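Ribosome biogenesis GTPase A from Thermotoga maritima binds and probably hydrolyses GTP, and is thought to be required for a late step in assembly of the 50S ribosomal subunit. One contact in two of its structures: PDB 3CNL (chain A, 2.00 Å), residues D57-K62 and R242-R247, and PDB 3CNO (chain B, 2.30 Å), residues D57-K62 and R242-R247. One frame, after least-squares fit of the local backbone (RMSD 0.18 Å); residues are numbered along the deposited sequences.

Structure 1 (3CNL); sequences DIADEK and RVSFER. With GNP (phosphoaminophosphonic acid-guanylate ester), chain C.
Ser244 meets Asp60 where the loop after helix 224-236 packs on the loop leading into helix 61-73, beside the guanine pocket of this circularly permuted GTPase. Ser244 CB rests 4.0 Å from Asp60 CB. Beyond it, OG accepts the hydrogen bond of Asp60 N at 3.0 Å and lies 3.8 Å from Ala59 CB; chi1 of -67° sets OG anti to the Ser244 carbonyl carbon, facing that amide. The Asp60 carboxylate turns to Thr63 and N-caps the helix. Arg242 spreads over residues 57-61: Asp57 O stands above the centre of one guanidinium face, Glu61 CD lies over the other, and NH1 donates in plane to Ala59 O at the edge. Asp57, last residue of the NKxD motif, grips guanine with both oxygens: GNP N1 donates to OD1 (2.9 Å, 170°), while GNP N2 reaches OD2 at 3.1 Å. Ile58 CG2 flanks the same amino group, 3.6 Å from GNP N2. The carboxylate thus accepts from both N1 and N2, the pattern by which GTPases recognise guanine.

Structure 2 (3CNO); sequences DIADEK and RVSFER. With GDP (guanosine-5'-diphosphate), chain D.
Across the contact, Ser244 lies against Asp60, with its CB 4.0 Å from Asp60 CB. One atom farther out, OG takes the hydrogen bond from Asp60 N at 3.0 Å and approaches Ala59 CB to 3.7 Å; with chi1 at -65°, OG is anti to the carbonyl carbon of Ser244 and faces that amide. A modelled water, 2.7 Å from Ser244 OG, also donates a weak bond to Asp60 O. The carboxylate of Asp60 is directed to Thr63 and N-caps the helix that follows. Arg242 extends across residues 57-61, with Asp57 O above the centre of one guanidinium face, Glu61 CD over the other, and Ala59 O at the edge, where it accepts from NH1 in plane. Asp57 of the NKxD motif holds guanine through both carboxylate oxygens: OD1 accepts from GDP N1 (2.8 Å, 166°), and OD2 accepts from GDP N2 at 2.7 Å. Ile58 CG2 lies beside that amino group, 3.5 Å from GDP N2. This two-point grip on N1 and N2 matches the pattern that selects guanine in GTPases.

How the two compare
Both structures bind a guanine nucleotide in the same place, and their backbones superpose without significant shift wherever the comparison is sound. The side chains of Asp57(A), Ile58(A), Asp60(A) and Ser244(A) and their counterparts keep their places; Asp60(A) N donates to Ser244(A) OG at 3.0 Å, as Asp60(B) N does to Ser244(B) OG. The main difference is the bound group: GNP in A carries the gamma phosphoryl group (PG) on the bridging nitrogen N3B, whereas GDP in B ends at the beta phosphate. That missing group belongs to the far end of the nucleotide, since PG of GNP lies 16.8 Å from CG of Asp57(A). At the guanine end the two residues keep their places: Asp57(A) and Asp57(B) each receive N1 and N2 on their two carboxylate oxygens, and Ile58(A) and Ile58(B) stay beside N2, so the absence of the gamma phosphoryl group leaves no visible trace on these two side chains. In the protein, the exposed Glu61(A), at the start of the helix, is turned differently from Glu61(B). Their CB atoms are 0.1 Å apart after superposition; within the same rotamer, chi1 is -64° in Glu61(A) against -84° in Glu61(B), and chi2 -158° against 163°, and the place held by OE2 of Glu61(A) is left in B.

Structure 1 (3CNL)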
loop_
_atom_site.group_PDB
_atom_site.type_symbol
_atom_site.label_atom_id
_atom_site.label_comp_id
_atom_site.label_asym_id
_atom_site.label_seq_id
_atom_site.Cartn_x
_atom_site.Cartn_y
_atom_site.Cartn_z
ATOM N N ASP A 57 -0.755 -10.612 5.191
ATOM C CA ASP A 57 -1.493 -11.128 6.341
ATOM C C ASP A 57 -2.966 -10.685 6.382
ATOM O O ASP A 57 -3.811 -11.392 6.944
ATOM C CB ASP A 57 -0.766 -10.783 7.638
ATOM C CG ASP A 57 -0.667 -9.299 7.864
ATOM O OD1 ASP A 57 -0.218 -8.606 6.947
ATOM O OD2 ASP A 57 -1.046 -8.824 8.952
ATOM N N ILE A 58 -3.273 -9.544 5.755
ATOM C CA ILE A 58 -4.637 -9.012 5.698
ATOM C C ILE A 58 -5.212 -9.038 4.266
ATOM O O ILE A 58 -6.297 -8.485 4.007
ATOM C CB ILE A 58 -4.748 -7.600 6.339
ATOM C CG1 ILE A 58 -3.801 -6.580 5.670
ATOM C CG2 ILE A 58 -4.499 -7.677 7.868
ATOM C CD1 ILE A 58 -3.893 -5.191 6.234
ATOM N N ALA A 59 -4.497 -9.715 3.365
ATOM C CA ALA A 59 -4.900 -9.872 1.960
ATOM C C ALA A 59 -5.496 -11.249 1.725
ATOM O O ALA A 59 -5.177 -12.194 2.437
ATOM C CB ALA A 59 -3.691 -9.688 1.037
ATOM N N ASP A 60 -6.334 -11.364 0.697
ATOM C CA ASP A 60 -6.826 -12.679 0.268
ATOM C C ASP A 60 -5.701 -13.519 -0.345
ATOM O O ASP A 60 -5.190 -13.199 -1.418
ATOM C CB ASP A 60 -7.951 -12.534 -0.742
ATOM C CG ASP A 60 -8.466 -13.867 -1.203
ATOM O OD1 ASP A 60 -8.309 -14.179 -2.407
ATOM O OD2 ASP A 60 -8.981 -14.619 -0.337
ATOM N N GLU A 61 -5.356 -14.618 0.332
ATOM C CA GLU A 61 -4.213 -15.461 -0.027
ATOM C C GLU A 61 -4.255 -15.990 -1.461
ATOM O O GLU A 61 -3.246 -15.979 -2.162
ATOM C CB GLU A 61 -4.052 -16.602 0.980
ATOM C CG GLU A 61 -3.723 -16.106 2.377
ATOM C CD GLU A 61 -3.066 -17.157 3.242
ATOM O OE1 GLU A 61 -3.735 -18.146 3.566
ATOM O OE2 GLU A 61 -1.880 -17.000 3.616
ATOM N N LYS A 62 -5.433 -16.404 -1.908
ATOM C CA LYS A 62 -5.636 -16.858 -3.276
ATOM C C LYS A 62 -5.315 -15.772 -4.314
ATOM O O LYS A 62 -4.644 -16.026 -5.309
ATOM C CB LYS A 62 -7.074 -17.341 -3.421
ATOM C CG LYS A 62 -7.380 -18.108 -4.701
ATOM C CD LYS A 62 -8.877 -18.384 -4.813
ATOM C CE LYS A 62 -9.707 -17.082 -4.946
ATOM N NZ LYS A 62 -9.749 -16.198 -3.713
ATOM N N ARG A 242 -10.002 -10.372 5.881
ATOM C CA ARG A 242 -8.913 -10.725 4.937
ATOM C C ARG A 242 -9.469 -10.634 3.525
ATOM O O ARG A 242 -10.105 -11.560 3.036
ATOM C CB ARG A 242 -8.413 -12.159 5.139
ATOM C CG ARG A 242 -7.006 -12.351 5.687
ATOM C CD ARG A 242 -6.466 -13.746 5.339
ATOM N NE ARG A 242 -5.423 -14.185 6.268
ATOM C CZ ARG A 242 -4.126 -14.254 5.988
ATOM N NH1 ARG A 242 -3.671 -13.919 4.792
ATOM N NH2 ARG A 242 -3.275 -14.643 6.923
ATOM N N VAL A 243 -9.219 -9.514 2.871
ATOM C CA VAL A 243 -9.949 -9.137 1.675
ATOM C C VAL A 243 -8.958 -8.424 0.734
ATOM O O VAL A 243 -8.171 -7.628 1.199
ATOM C CB VAL A 243 -11.140 -8.210 2.091
ATOM C CG1 VAL A 243 -11.487 -7.230 1.035
ATOM C CG2 VAL A 243 -12.386 -9.051 2.435
ATOM N N SER A 244 -8.968 -8.761 -0.560
ATOM C CA SER A 244 -8.212 -8.027 -1.577
ATOM C C SER A 244 -9.143 -7.196 -2.462
ATOM O O SER A 244 -10.352 -7.416 -2.464
ATOM C CB SER A 244 -7.362 -8.972 -2.432
ATOM O OG SER A 244 -6.329 -9.558 -1.666
ATOM N N PHE A 245 -8.589 -6.242 -3.210
ATOM C CA PHE A 245 -9.427 -5.255 -3.901
ATOM C C PHE A 245 -9.227 -5.234 -5.403
ATOM O O PHE A 245 -9.942 -4.513 -6.100
ATOM C CB PHE A 245 -9.222 -3.840 -3.321
ATOM C CG PHE A 245 -9.201 -3.789 -1.796
ATOM C CD1 PHE A 245 -10.322 -4.152 -1.054
ATOM C CD2 PHE A 245 -8.080 -3.332 -1.124
ATOM C CE1 PHE A 245 -10.307 -4.106 0.335
ATOM C CE2 PHE A 245 -8.053 -3.271 0.262
ATOM C CZ PHE A 245 -9.163 -3.670 0.997
ATOM N N GLU A 246 -8.239 -5.999 -5.875
ATOM C CA GLU A 246 -7.891 -6.119 -7.299
ATOM C C GLU A 246 -7.403 -7.534 -7.564
ATOM O O GLU A 246 -6.747 -8.125 -6.703
ATOM C CB GLU A 246 -6.711 -5.215 -7.658
ATOM C CG GLU A 246 -6.887 -3.797 -7.387
ATOM C CD GLU A 246 -5.855 -2.960 -8.048
ATOM O OE1 GLU A 246 -4.684 -3.021 -7.615
ATOM O OE2 GLU A 246 -6.231 -2.212 -8.976
ATOM N N ARG A 247 -7.693 -8.028 -8.773
ATOM C CA ARG A 247 -7.243 -9.319 -9.318
ATOM C C ARG A 247 -6.551 -9.082 -10.665
ATOM O O ARG A 247 -6.982 -8.208 -11.411
ATOM C CB ARG A 247 -8.449 -10.221 -9.599
ATOM C CG ARG A 247 -9.206 -10.744 -8.408
ATOM C CD ARG A 247 -10.636 -11.108 -8.845
ATOM N NE ARG A 247 -10.696 -11.619 -10.224
ATOM C CZ ARG A 247 -11.780 -12.161 -10.790
ATOM N NH1 ARG A 247 -12.915 -12.273 -10.105
ATOM N NH2 ARG A 247 -11.732 -12.599 -12.048
HETATM P PG GNP C . 3.723 6.654 4.938
HETATM O O1G GNP C . 4.696 6.788 3.789
HETATM O O2G GNP C . 2.312 7.051 4.546
HETATM O O3G GNP C . 4.288 7.409 6.136
HETATM N N3B GNP C . 3.533 5.218 5.582
HETATM P PB GNP C . 4.452 3.945 5.436
HETATM O O1B GNP C . 4.476 3.490 4.014
HETATM O O2B GNP C . 5.779 4.257 6.047
HETATM O O3A GNP C . 3.751 2.862 6.278
HETATM P PA GNP C . 3.937 2.471 7.777
HETATM O O1A GNP C . 5.060 1.532 7.935
HETATM O O2A GNP C . 3.926 3.641 8.669
HETATM O "O5'" GNP C . 2.665 1.620 8.064
HETATM C "C5'" GNP C . 1.336 2.125 7.861
HETATM C "C4'" GNP C . 0.376 1.266 8.677
HETATM O "O4'" GNP C . 0.341 -0.106 8.187
HETATM C "C3'" GNP C . 0.688 1.127 10.157
HETATM O "O3'" GNP C . -0.541 1.077 10.867
HETATM C "C2'" GNP C . 1.389 -0.220 10.223
HETATM O "O2'" GNP C . 1.270 -0.779 11.510
HETATM C "C1'" GNP C . 0.598 -1.039 9.210
HETATM N N9 GNP C . 1.345 -2.119 8.570
HETATM C C8 GNP C . 2.604 -2.022 8.013
HETATM N N7 GNP C . 3.010 -3.149 7.479
HETATM C C5 GNP C . 1.943 -4.042 7.715
HETATM C C6 GNP C . 1.774 -5.412 7.374
HETATM O O6 GNP C . 2.568 -6.164 6.781
HETATM N N1 GNP C . 0.529 -5.918 7.790
HETATM C C2 GNP C . -0.439 -5.185 8.458
HETATM N N2 GNP C . -1.580 -5.824 8.791
HETATM N N3 GNP C . -0.303 -3.908 8.772
HETATM C C4 GNP C . 0.910 -3.408 8.379
#

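Structure 2 (3CNO)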
loop_
_atom_site.group_PDB
_atom_site.type_symbol
_atom_site.label_atom_id
_atom_site.label_comp_id
_atom_site.label_asym_id
_atom_site.label_seq_id
_atom_site.Cartn_x
_atom_site.Cartn_y
_atom_site.Cartn_z
ATOM N N ASP B 57 -0.656 -10.719 5.289
ATOM C CA ASP B 57 -1.425 -11.163 6.452
ATOM C C ASP B 57 -2.884 -10.701 6.460
ATOM O O ASP B 57 -3.734 -11.322 7.101
ATOM C CB ASP B 57 -0.754 -10.678 7.748
ATOM C CG ASP B 57 -0.602 -9.144 7.803
ATOM O OD1 ASP B 57 -0.041 -8.560 6.851
ATOM O OD2 ASP B 57 -1.027 -8.526 8.806
ATOM N N ILE B 58 -3.173 -9.589 5.783
ATOM C CA ILE B 58 -4.541 -9.061 5.764
ATOM C C ILE B 58 -5.166 -9.088 4.363
ATOM O O ILE B 58 -6.244 -8.517 4.136
ATOM C CB ILE B 58 -4.637 -7.656 6.427
ATOM C CG1 ILE B 58 -3.712 -6.648 5.734
ATOM C CG2 ILE B 58 -4.361 -7.756 7.934
ATOM C CD1 ILE B 58 -4.041 -5.184 6.049
ATOM N N ALA B 59 -4.483 -9.756 3.436
ATOM C CA ALA B 59 -4.945 -9.885 2.053
ATOM C C ALA B 59 -5.568 -11.276 1.789
ATOM O O ALA B 59 -5.358 -12.205 2.553
ATOM C CB ALA B 59 -3.777 -9.624 1.088
ATOM N N ASP B 60 -6.327 -11.409 0.703
ATOM C CA ASP B 60 -6.851 -12.712 0.288
ATOM C C ASP B 60 -5.724 -13.568 -0.284
ATOM O O ASP B 60 -5.181 -13.240 -1.339
ATOM C CB ASP B 60 -7.971 -12.556 -0.751
ATOM C CG ASP B 60 -8.531 -13.901 -1.206
ATOM O OD1 ASP B 60 -8.325 -14.288 -2.379
ATOM O OD2 ASP B 60 -9.145 -14.592 -0.370
ATOM N N GLU B 61 -5.394 -14.661 0.408
ATOM C CA GLU B 61 -4.239 -15.494 0.064
ATOM C C GLU B 61 -4.255 -15.965 -1.375
ATOM O O GLU B 61 -3.222 -15.921 -2.061
ATOM C CB GLU B 61 -4.126 -16.718 0.985
ATOM C CG GLU B 61 -3.419 -16.459 2.302
ATOM C CD GLU B 61 -3.681 -17.544 3.336
ATOM O OE1 GLU B 61 -4.870 -17.790 3.674
ATOM O OE2 GLU B 61 -2.695 -18.139 3.825
ATOM N N LYS B 62 -5.422 -16.412 -1.823
ATOM C CA LYS B 62 -5.579 -16.928 -3.172
ATOM C C LYS B 62 -5.322 -15.835 -4.202
ATOM O O LYS B 62 -4.587 -16.053 -5.147
ATOM C CB LYS B 62 -6.972 -17.543 -3.357
ATOM C CG LYS B 62 -6.962 -18.884 -4.078
ATOM C CD LYS B 62 -6.853 -18.737 -5.609
ATOM C CE LYS B 62 -6.414 -20.050 -6.276
ATOM N NZ LYS B 62 -7.203 -21.254 -5.844
ATOM N N ARG B 242 -9.769 -10.675 5.713
ATOM C CA ARG B 242 -8.793 -10.845 4.647
ATOM C C ARG B 242 -9.446 -10.621 3.294
ATOM O O ARG B 242 -10.110 -11.509 2.764
ATOM C CB ARG B 242 -8.234 -12.256 4.673
ATOM C CG ARG B 242 -7.060 -12.486 5.560
ATOM C CD ARG B 242 -6.611 -13.890 5.305
ATOM N NE ARG B 242 -5.375 -14.255 5.986
ATOM C CZ ARG B 242 -4.172 -14.165 5.435
ATOM N NH1 ARG B 242 -4.035 -13.689 4.204
ATOM N NH2 ARG B 242 -3.101 -14.541 6.123
ATOM N N VAL B 243 -9.231 -9.445 2.721
ATOM C CA VAL B 243 -9.936 -9.034 1.516
ATOM C C VAL B 243 -8.952 -8.347 0.580
ATOM O O VAL B 243 -8.159 -7.510 1.016
ATOM C CB VAL B 243 -11.090 -8.050 1.887
ATOM C CG1 VAL B 243 -11.888 -7.625 0.665
ATOM C CG2 VAL B 243 -12.009 -8.676 2.909
ATOM N N SER B 244 -8.995 -8.706 -0.698
ATOM C CA SER B 244 -8.208 -8.017 -1.717
ATOM C C SER B 244 -9.146 -7.236 -2.648
ATOM O O SER B 244 -10.314 -7.591 -2.785
ATOM C CB SER B 244 -7.333 -9.005 -2.476
ATOM O OG SER B 244 -6.362 -9.569 -1.610
ATOM N N PHE B 245 -8.642 -6.166 -3.258
ATOM C CA PHE B 245 -9.489 -5.202 -3.975
ATOM C C PHE B 245 -9.237 -5.195 -5.472
ATOM O O PHE B 245 -10.044 -4.672 -6.249
ATOM C CB PHE B 245 -9.317 -3.795 -3.391
ATOM C CG PHE B 245 -9.369 -3.763 -1.893
ATOM C CD1 PHE B 245 -10.478 -4.274 -1.208
ATOM C CD2 PHE B 245 -8.297 -3.260 -1.164
ATOM C CE1 PHE B 245 -10.519 -4.266 0.173
ATOM C CE2 PHE B 245 -8.329 -3.237 0.216
ATOM C CZ PHE B 245 -9.435 -3.744 0.889
ATOM N N GLU B 246 -8.103 -5.769 -5.863
ATOM C CA GLU B 246 -7.792 -5.981 -7.271
ATOM C C GLU B 246 -7.398 -7.430 -7.516
ATOM O O GLU B 246 -6.807 -8.090 -6.651
ATOM C CB GLU B 246 -6.711 -5.012 -7.759
ATOM C CG GLU B 246 -7.044 -3.561 -7.453
ATOM C CD GLU B 246 -5.973 -2.594 -7.882
ATOM O OE1 GLU B 246 -6.321 -1.597 -8.545
ATOM O OE2 GLU B 246 -4.789 -2.818 -7.569
ATOM N N ARG B 247 -7.776 -7.909 -8.696
ATOM C CA ARG B 247 -7.468 -9.249 -9.178
ATOM C C ARG B 247 -6.802 -9.050 -10.536
ATOM O O ARG B 247 -7.160 -8.116 -11.255
ATOM C CB ARG B 247 -8.764 -10.043 -9.342
ATOM C CG ARG B 247 -9.331 -10.614 -8.050
ATOM C CD ARG B 247 -10.862 -10.461 -7.949
ATOM N NE ARG B 247 -11.250 -9.553 -6.857
ATOM C CZ ARG B 247 -11.895 -8.391 -7.003
ATOM N NH1 ARG B 247 -12.259 -7.957 -8.207
ATOM N NH2 ARG B 247 -12.190 -7.660 -5.935
HETATM P PB GDP D . 4.444 4.026 5.351
HETATM O O1B GDP D . 5.832 4.238 5.895
HETATM O O2B GDP D . 4.597 3.415 3.970
HETATM O O3B GDP D . 3.677 5.313 5.145
HETATM O O3A GDP D . 3.597 3.028 6.276
HETATM P PA GDP D . 3.888 2.499 7.761
HETATM O O1A GDP D . 5.114 1.630 7.892
HETATM O O2A GDP D . 3.871 3.636 8.752
HETATM O "O5'" GDP D . 2.608 1.569 7.976
HETATM C "C5'" GDP D . 1.307 2.111 7.770
HETATM C "C4'" GDP D . 0.300 1.283 8.548
HETATM O "O4'" GDP D . 0.290 -0.060 8.072
HETATM C "C3'" GDP D . 0.637 1.214 10.023
HETATM O "O3'" GDP D . -0.600 1.261 10.747
HETATM C "C2'" GDP D . 1.278 -0.141 10.199
HETATM O "O2'" GDP D . 1.097 -0.582 11.548
HETATM C "C1'" GDP D . 0.567 -0.971 9.134
HETATM N N9 GDP D . 1.360 -2.050 8.499
HETATM C C8 GDP D . 2.579 -1.960 7.935
HETATM N N7 GDP D . 2.970 -3.154 7.424
HETATM C C5 GDP D . 1.980 -4.036 7.655
HETATM C C6 GDP D . 1.733 -5.473 7.388
HETATM O O6 GDP D . 2.581 -6.175 6.801
HETATM N N1 GDP D . 0.563 -5.996 7.792
HETATM C C2 GDP D . -0.372 -5.270 8.440
HETATM N N2 GDP D . -1.521 -5.873 8.813
HETATM N N3 GDP D . -0.208 -3.957 8.723
HETATM C C4 GDP D . 0.921 -3.304 8.361
HETATM O O HOH W 1 -3.993 -10.338 -2.674
#